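Local coordinates for 3-HSA hydroxylase, oxygenase (Rhodococcus sp., PDB 2RFQ) that catalyses the FMNH2-dependent ortho-hydroxylation of the secosteroid phenol 3-HSA to the catechol 3,4-DHSA during cholesterol catabolism, working with a separate reductase component, at the interface of chains A and B. Sequence-based numbering; all coordinates share one arbitrary frame. Chains: chain A/B, 3-HSA hydroxylase, oxygenase.

The interface of chains A and B. Residues chain A 257, 260-261, 264, 280, 283; chain B 384-385.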
ATOM      1  N   VAL A 257      15.429 -10.833 -12.749  1.00  9.80           N
ATOM      2  CA  VAL A 257      14.950 -11.101 -14.120  1.00  9.90           C
ATOM      3  C   VAL A 257      15.830 -12.120 -14.865  1.00 10.50           C
ATOM      4  O   VAL A 257      15.303 -12.972 -15.589  1.00 10.42           O
ATOM      5  CB  VAL A 257      14.741  -9.796 -14.918  1.00 10.16           C
ATOM      6  CG1 VAL A 257      14.418 -10.076 -16.419  1.00 10.36           C
ATOM      7  CG2 VAL A 257      13.643  -8.972 -14.268  1.00  8.17           C
ATOM      8  N   GLN A 260      14.919 -15.567 -13.156  1.00 12.75           N
ATOM      9  CA  GLN A 260      13.546 -15.933 -13.500  1.00 12.81           C
ATOM     10  C   GLN A 260      13.366 -16.179 -14.991  1.00 13.34           C
ATOM     11  O   GLN A 260      12.654 -17.107 -15.377  1.00 13.38           O
ATOM     12  CB  GLN A 260      12.555 -14.886 -12.998  1.00 13.04           C
ATOM     13  CG  GLN A 260      12.485 -14.793 -11.484  1.00 13.48           C
ATOM     14  CD  GLN A 260      12.156 -16.127 -10.821  1.00 15.62           C
ATOM     15  OE1 GLN A 260      11.413 -16.943 -11.383  1.00 15.57           O
ATOM     16  NE2 GLN A 260      12.722 -16.362  -9.632  1.00 15.42           N
ATOM     17  N   GLY A 261      14.019 -15.372 -15.825  1.00 13.90           N
ATOM     18  CA  GLY A 261      13.915 -15.514 -17.286  1.00 15.33           C
ATOM     19  C   GLY A 261      14.331 -16.901 -17.724  1.00 16.49           C
ATOM     20  O   GLY A 261      13.661 -17.532 -18.540  1.00 16.21           O
ATOM     21  N   VAL A 264      11.591 -19.462 -16.564  1.00 20.28           N
ATOM     22  CA  VAL A 264      10.367 -19.407 -17.373  0.50 20.94           C
ATOM     23  C   VAL A 264      10.571 -19.951 -18.788  1.00 21.40           C
ATOM     24  O   VAL A 264       9.682 -20.605 -19.335  1.00 21.76           O
ATOM     25  CB  VAL A 264       9.745 -17.973 -17.416  0.50 20.99           C
ATOM     26  CG1 VAL A 264      10.758 -16.960 -17.843  0.50 21.96           C
ATOM     27  CG2 VAL A 264       8.521 -17.916 -18.345  0.50 20.34           C
ATOM     28  N   LYS A 280       4.942 -11.554 -13.336  1.00  6.62           N
ATOM     29  CA  LYS A 280       5.125 -10.536 -14.380  1.00  7.68           C
ATOM     30  C   LYS A 280       4.728  -9.166 -13.863  1.00  7.25           C
ATOM     31  O   LYS A 280       5.433  -8.157 -14.093  1.00  8.19           O
ATOM     32  CB  LYS A 280       4.317 -10.895 -15.617  1.00  7.18           C
ATOM     33  CG  LYS A 280       4.839 -12.153 -16.294  1.00  7.10           C
ATOM     34  CD  LYS A 280       3.955 -12.568 -17.455  1.00  7.96           C
ATOM     35  CE  LYS A 280       4.527 -13.786 -18.168  1.00 10.01           C
ATOM     36  NZ  LYS A 280       3.599 -14.183 -19.286  1.00 11.88           N
ATOM     37  N   ILE A 283       7.360  -7.694 -11.514  1.00  7.52           N
ATOM     38  CA  ILE A 283       8.473  -7.180 -12.334  1.00  7.83           C
ATOM     39  C   ILE A 283       8.150  -5.814 -12.960  1.00  6.61           C
ATOM     40  O   ILE A 283       9.015  -4.917 -12.985  1.00  7.16           O
ATOM     41  CB  ILE A 283       8.903  -8.246 -13.381  1.00  8.16           C
ATOM     42  CG1 ILE A 283       9.893  -9.210 -12.706  1.00  9.53           C
ATOM     43  CG2 ILE A 283       9.526  -7.633 -14.644  1.00 12.44           C
ATOM     44  CD1 ILE A 283       9.929 -10.596 -13.403  1.00 12.41           C
TER
ATOM     45  N   GLU B 384      10.150  -8.999 -20.692  1.00  8.02           N
ATOM     46  CA  GLU B 384      11.372  -9.173 -19.902  1.00  9.07           C
ATOM     47  C   GLU B 384      11.900 -10.604 -19.884  1.00  9.75           C
ATOM     48  O   GLU B 384      13.108 -10.827 -19.733  1.00  9.57           O
ATOM     49  CB  GLU B 384      11.152  -8.702 -18.470  1.00  8.86           C
ATOM     50  CG  GLU B 384      11.026  -7.188 -18.317  1.00 10.16           C
ATOM     51  CD  GLU B 384      12.282  -6.454 -18.734  1.00 12.10           C
ATOM     52  OE1 GLU B 384      13.170  -6.255 -17.879  1.00 10.26           O
ATOM     53  OE2 GLU B 384      12.395  -6.126 -19.945  1.00 11.39           O
ATOM     54  N   PHE B 385      10.987 -11.563 -20.018  1.00 10.86           N
ATOM     55  CA  PHE B 385      11.334 -12.987 -20.060  1.00 12.20           C
ATOM     56  C   PHE B 385      11.675 -13.485 -21.470  1.00 13.18           C
ATOM     57  O   PHE B 385      12.062 -14.660 -21.648  1.00 14.41           O
ATOM     58  CB  PHE B 385      10.178 -13.819 -19.507  1.00 12.46           C
ATOM     59  CG  PHE B 385       9.912 -13.623 -18.042  1.00 12.51           C
ATOM     60  CD1 PHE B 385      10.927 -13.224 -17.169  1.00 14.87           C
ATOM     61  CD2 PHE B 385       8.649 -13.889 -17.523  1.00 13.60           C
ATOM     62  CE1 PHE B 385      10.680 -13.073 -15.797  1.00 15.32           C
ATOM     63  CE2 PHE B 385       8.385 -13.747 -16.158  1.00 15.44           C
ATOM     64  CZ  PHE B 385       9.414 -13.342 -15.287  1.00 15.73           C
TER
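Just past the end of helix 373-384, the phenyl ring of B:Phe385 plugs a groove between helices 233-266 and 277-309 of the partner chain, in the helical C-terminal part of the acyl-CoA dehydrogenase-like fold. Its burial of 84 Å², against 36 Å² for A:Val257, the next in the patch, marks it as the main contributor. One ring face receives A:Val264 CG1, which stands 3.4 Å above the plane, displaced toward the rim, and 3.4 Å from B:Phe385 CG: a CH-pi contact. A chi1 of 53° sets this methyl between the backbone N and carbonyl carbon of A:Val264, pointing it at the ring. A:Gly261 CA, 3.8 Å from B:Phe385 CD1, and A:Gln260 CB approach from this same side. From the opposite side, tilted off the plane beyond the CZ end, A:Ile283 CD1 comes within 3.4 Å of B:Phe385 CZ; A:Lys280 CG, 3.9 Å from B:Phe385 CE2, also lies on that side. Cutting this ring back to an alanine would probably leave A:Val264 CG1 and A:Ile283 CD1 without their aromatic partner and open a gap between the two helices. Beside the ring, A:Val257 CG1, anti to its own N (chi1 172°), packs 3.6 Å from the backbone O of B:Glu384, and A:Ile283 CG2 touches the B:Glu384 CG methylene. The patch lies toward one end of the two-fold A-B interface of the homotetramer, and symmetry repeats it with the chains exchanged.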